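Local coordinates for beta-lactamase (Chitinophaga pinensis, PDB 6N36), which probably hydrolyses the amide bond of beta-lactam rings with the help of zinc ions, as a member of the metallo-beta-lactamase superfamily, at residues G38-T43 with L221-H226; M150-R155 with N165-D170. All coordinates share one frame; numbering follows the deposited sequence.

From the N terminus the chain first lays down segment 38-43, on strand 40-42 of the seven-stranded sheet. Contact 2 then closes a short loop, the beta hairpin of strands 150-156 and 165-172 in the five-stranded sheet. Contact 1 closes only when segment 221-226 arrives, 178 residues beyond 38-43, so contact 2 is nested inside its loop. Contact 1 ties the two sheets together beside a zinc site, whereas contact 2 joins neighbours within one sheet. The two meet at I42, whose CD1 packs 3.8 Å from CD1 of I152 and also touches F169. Two facing sheets packed in this way are consistent with the alpha-beta/beta-alpha sandwich of the superfamily.

Contact 1 (G38-T43 with L221-H226); sequences GMFLIT and LWLAPH. With ZN (zinc ion), chain B.
F40 and L223 meet between two sheets, while G38 and P225 join the backbones next to a zinc ligand: a worked example of a metal site tied to the core through main-chain atoms. The F40 ring carries most of the apolar contact. Its CG stands anti to the carbonyl carbon (chi1 -52°), and the ring's far end reaches L223, with CE1 3.9 Å from L223 CD2 and 4.0 Å from L223 CB. The two side chains cross at a slant, and the leucine meets the ring with CD2 and CB. A carbonyl approaches the same end of the ring: A224 O lies in the ring plane at its edge, 3.5 Å from F40 CZ, where the weakly positive aromatic hydrogens would suit an oxygen.

At G38 the link is polar. G38 N donates to P225 O over 2.9 Å, nearly straight at the hydrogen (172°), although the donor stands 48° above the carbonyl plane. The bond fastens the loop before strand 40-42 to the residue preceding H226. H226 NE2 binds a zinc ion at 2.1 Å, and a water sits 2.0 Å from the metal; D87 and H88 complete the protein ligands. H226 ND1 is hydrogen-bonded to D36, a second-shell carboxylate that probably helps to fix the turn of the imidazole.

Around this junction, strand 40-42 runs between strands 29-31 and 48-51, and F40 also rests on L29. Strand 221-223 is an outermost strand of the five-stranded sheet, beside and parallel to 177-182. Helix 227-230 packs against L223 and A224 through Y230.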
# COMPACT_ATOMS: atom_id res chain seq x y z
N GLY A 38 4.87 -4.53 -2.74
CA GLY A 38 5.06 -4.40 -1.30
C GLY A 38 3.80 -4.87 -0.58
O GLY A 38 2.71 -4.37 -0.84
N MET A 39 3.98 -5.82 0.33
CA MET A 39 2.92 -6.41 1.19
C MET A 39 3.58 -6.48 2.54
O MET A 39 4.70 -6.96 2.63
CB MET A 39 2.48 -7.80 0.76
CG MET A 39 2.01 -7.81 -0.67
SD MET A 39 1.73 -9.45 -1.31
CE MET A 39 2.30 -9.17 -3.00
N PHE A 40 2.94 -5.88 3.53
CA PHE A 40 3.57 -5.63 4.82
C PHE A 40 2.74 -6.31 5.91
O PHE A 40 1.52 -6.21 5.92
CB PHE A 40 3.69 -4.13 5.05
CG PHE A 40 4.37 -3.45 3.88
CD1 PHE A 40 5.74 -3.47 3.78
CD2 PHE A 40 3.62 -2.82 2.90
CE1 PHE A 40 6.37 -2.83 2.72
CE2 PHE A 40 4.26 -2.19 1.85
CZ PHE A 40 5.62 -2.26 1.74
N LEU A 41 3.44 -6.99 6.80
CA LEU A 41 2.80 -7.74 7.91
C LEU A 41 3.23 -7.12 9.22
O LEU A 41 4.44 -6.98 9.45
CB LEU A 41 3.23 -9.22 7.85
CG LEU A 41 2.62 -10.09 8.94
CD1 LEU A 41 1.15 -10.34 8.69
CD2 LEU A 41 3.44 -11.38 9.05
N ILE A 42 2.28 -6.70 10.05
CA ILE A 42 2.56 -6.19 11.41
C ILE A 42 2.00 -7.22 12.37
O ILE A 42 0.81 -7.51 12.34
CB ILE A 42 1.89 -4.84 11.60
CG1 ILE A 42 2.43 -3.81 10.61
CG2 ILE A 42 2.04 -4.38 13.05
CD1 ILE A 42 1.60 -2.61 10.56
N THR A 43 2.86 -7.79 13.19
CA THR A 43 2.49 -8.91 14.08
C THR A 43 2.20 -8.37 15.47
O THR A 43 2.92 -7.49 15.93
CB THR A 43 3.56 -9.97 14.11
OG1 THR A 43 4.82 -9.44 14.58
CG2 THR A 43 3.74 -10.60 12.74
N LEU A 221 11.70 5.70 9.05
CA LEU A 221 11.89 4.71 7.97
C LEU A 221 10.71 4.84 6.99
O LEU A 221 9.63 5.12 7.45
CB LEU A 221 11.91 3.30 8.54
CG LEU A 221 12.82 3.04 9.73
CD1 LEU A 221 12.74 1.57 10.11
CD2 LEU A 221 14.26 3.45 9.41
N TRP A 222 10.93 4.55 5.72
CA TRP A 222 9.79 4.53 4.76
C TRP A 222 9.90 3.38 3.79
O TRP A 222 11.00 3.06 3.37
CB TRP A 222 9.58 5.87 4.06
CG TRP A 222 10.58 6.25 3.01
CD1 TRP A 222 11.86 6.72 3.20
CD2 TRP A 222 10.37 6.26 1.59
NE1 TRP A 222 12.46 6.95 1.98
CE2 TRP A 222 11.55 6.71 0.98
CE3 TRP A 222 9.27 5.94 0.78
CZ2 TRP A 222 11.69 6.84 -0.40
CZ3 TRP A 222 9.39 6.12 -0.58
CH2 TRP A 222 10.59 6.53 -1.16
N LEU A 223 8.73 2.91 3.36
CA LEU A 223 8.62 1.92 2.26
C LEU A 223 7.38 2.32 1.48
O LEU A 223 6.66 3.22 1.87
CB LEU A 223 8.54 0.48 2.78
CG LEU A 223 9.77 -0.02 3.57
CD1 LEU A 223 9.63 0.31 5.03
CD2 LEU A 223 9.96 -1.50 3.40
N ALA A 224 7.20 1.69 0.34
CA ALA A 224 6.11 2.04 -0.59
C ALA A 224 5.63 0.77 -1.28
O ALA A 224 6.22 -0.28 -1.13
CB ALA A 224 6.62 3.07 -1.58
N PRO A 225 4.52 0.87 -2.04
CA PRO A 225 3.90 -0.31 -2.62
C PRO A 225 4.67 -0.94 -3.77
O PRO A 225 4.35 -2.06 -4.07
CB PRO A 225 2.54 0.21 -3.10
CG PRO A 225 2.24 1.39 -2.24
CD PRO A 225 3.60 2.04 -2.06
N HIS A 226 5.56 -0.19 -4.43
CA HIS A 226 6.37 -0.71 -5.53
C HIS A 226 7.84 -0.56 -5.14
O HIS A 226 8.25 0.54 -4.78
CB HIS A 226 6.06 0.01 -6.84
CG HIS A 226 4.74 -0.34 -7.40
ND1 HIS A 226 4.53 -1.51 -8.17
CD2 HIS A 226 3.53 0.25 -7.26
CE1 HIS A 226 3.25 -1.55 -8.51
NE2 HIS A 226 2.62 -0.51 -7.97
ZN ZN B . 0.56 -0.28 -8.12
O HOH W 1 0.34 1.73 -8.16

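Contact 2 (M150-R155 with N165-D170); sequences MKIVMR and NSFLFD
An antiparallel beta hairpin, one building block of the five-stranded sheet, brings M150-R155 against N165-D170 and illustrates how a strand pair can be bonded directly at one end and through water at the other. V153 and L168 form a hydrogen-bonded pair, with V153 N 2.8 Å from L168 O and L168 N returning to V153 O; R155 and S166 form the next, with R155 N 2.9 Å from S166 O and S166 N donating to R155 O. Toward the other end, two waters bridge the strands: one donates to K151 O and accepts from D170 N, the other accepts from K151 N and donates to D170 O.

On the face of V153, R155, S166 and L168, R155 CG approaches L168 CD1 at 4.2 Å, while the end of the arginine leads away to a salt bridge with D141. The face bearing I152, M154, F167 and F169 is largely apolar. Along the CD1-CE1 side of the F167 ring, I152 CG2 lies 3.8 Å from F167 CD1 and M154 CG 3.7 Å from F167 CE1. CG of M154 stands anti to its backbone N (chi1 -174°), placing this methylene also 3.4 Å from N165 OD1; the two side chains cross at about a right angle. I152 and F169 instead lie side by side and point the same way, with I152 CG1 4.0 Å from F169 CB. M150 is bent at chi2 and chi3, and its CE reaches both D170 O (3.2 Å) and F169 CD2.

Beyond the hairpin, N165 ND2 bonds to T81 O and D170 pairs with K179. Strand 144-147 flanks the hairpin beside 150-156, and strand 177-182 beside 165-172. Strand 40-42 lies across the sandwich, with I42 also touching M150, while N106 of strand 102-106 meets M154 and N165.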
# COMPACT_ATOMS: atom_id res chain seq x y z
N MET A 150 -0.39 -2.08 18.99
CA MET A 150 -0.04 -1.27 17.80
C MET A 150 -1.10 -0.21 17.57
O MET A 150 -2.31 -0.47 17.77
CB MET A 150 0.06 -2.13 16.54
CG MET A 150 1.27 -2.94 16.54
SD MET A 150 2.84 -2.10 16.60
CE MET A 150 2.62 -1.10 15.12
N LYS A 151 -0.62 0.94 17.13
CA LYS A 151 -1.46 2.08 16.69
C LYS A 151 -0.99 2.52 15.31
O LYS A 151 0.13 2.99 15.16
CB LYS A 151 -1.38 3.24 17.69
CG LYS A 151 -2.22 4.42 17.26
CD LYS A 151 -2.40 5.51 18.31
CE LYS A 151 -3.23 6.65 17.75
NZ LYS A 151 -3.86 7.48 18.82
N ILE A 152 -1.84 2.30 14.33
CA ILE A 152 -1.56 2.71 12.94
C ILE A 152 -2.45 3.90 12.61
O ILE A 152 -3.68 3.79 12.76
CB ILE A 152 -1.87 1.53 12.01
CG1 ILE A 152 -1.02 0.30 12.31
CG2 ILE A 152 -1.74 1.99 10.57
CD1 ILE A 152 -1.62 -0.95 11.69
N VAL A 153 -1.85 4.98 12.14
CA VAL A 153 -2.62 6.15 11.68
C VAL A 153 -2.72 6.19 10.15
O VAL A 153 -1.68 6.03 9.49
CB VAL A 153 -2.02 7.44 12.25
CG1 VAL A 153 -2.79 8.63 11.69
CG2 VAL A 153 -2.04 7.43 13.77
N MET A 154 -3.93 6.29 9.62
CA MET A 154 -4.15 6.43 8.15
C MET A 154 -4.10 7.92 7.78
O MET A 154 -4.70 8.74 8.55
CB MET A 154 -5.48 5.82 7.71
CG MET A 154 -5.62 5.84 6.20
SD MET A 154 -6.38 7.43 5.60
CE MET A 154 -8.09 6.97 5.70
N ARG A 155 -3.34 8.29 6.75
CA ARG A 155 -3.39 9.66 6.23
C ARG A 155 -3.90 9.61 4.80
O ARG A 155 -3.35 8.83 4.01
CB ARG A 155 -2.05 10.40 6.32
CG ARG A 155 -1.50 10.57 7.73
CD ARG A 155 -2.40 11.37 8.64
NE ARG A 155 -2.93 12.60 8.09
CZ ARG A 155 -2.38 13.81 8.23
NH1 ARG A 155 -1.21 13.95 8.85
NH2 ARG A 155 -2.95 14.84 7.64
N ASN A 165 -3.97 6.23 0.25
CA ASN A 165 -3.61 6.62 1.62
C ASN A 165 -2.28 5.97 2.03
O ASN A 165 -1.83 4.95 1.43
CB ASN A 165 -4.73 6.31 2.59
CG ASN A 165 -5.30 4.92 2.57
OD1 ASN A 165 -6.39 4.73 3.04
ND2 ASN A 165 -4.53 3.89 2.23
N SER A 166 -1.65 6.59 3.01
CA SER A 166 -0.40 6.08 3.62
C SER A 166 -0.73 5.69 5.06
O SER A 166 -1.77 6.16 5.62
CB SER A 166 0.69 7.14 3.59
OG SER A 166 0.94 7.55 2.25
N PHE A 167 0.19 4.95 5.69
CA PHE A 167 0.05 4.50 7.08
C PHE A 167 1.33 4.84 7.83
O PHE A 167 2.45 4.62 7.34
CB PHE A 167 -0.24 2.99 7.14
CG PHE A 167 -1.50 2.61 6.42
CD1 PHE A 167 -2.74 2.85 6.99
CD2 PHE A 167 -1.44 2.02 5.16
CE1 PHE A 167 -3.90 2.52 6.32
CE2 PHE A 167 -2.61 1.69 4.49
CZ PHE A 167 -3.84 1.92 5.07
N LEU A 168 1.14 5.42 9.02
CA LEU A 168 2.26 5.77 9.94
C LEU A 168 2.06 4.97 11.21
O LEU A 168 0.92 4.92 11.77
CB LEU A 168 2.17 7.26 10.29
CG LEU A 168 2.72 8.28 9.30
CD1 LEU A 168 2.13 9.66 9.67
CD2 LEU A 168 4.24 8.39 9.39
N PHE A 169 3.14 4.43 11.73
CA PHE A 169 3.08 3.64 12.99
C PHE A 169 4.48 3.51 13.57
O PHE A 169 5.50 3.41 12.85
CB PHE A 169 2.46 2.25 12.78
CG PHE A 169 3.03 1.45 11.63
CD1 PHE A 169 2.57 1.69 10.35
CD2 PHE A 169 4.05 0.55 11.80
CE1 PHE A 169 3.10 0.99 9.29
CE2 PHE A 169 4.60 -0.13 10.73
CZ PHE A 169 4.13 0.09 9.47
N ASP A 170 4.50 3.38 14.88
CA ASP A 170 5.73 3.10 15.65
C ASP A 170 5.93 1.59 15.81
O ASP A 170 4.94 0.87 16.11
CB ASP A 170 5.69 3.75 17.03
CG ASP A 170 5.75 5.27 16.97
OD1 ASP A 170 6.10 5.85 15.90
OD2 ASP A 170 5.46 5.90 18.03
O HOH W 2 2.27 4.09 16.52
O HOH W 3 2.47 1.45 17.26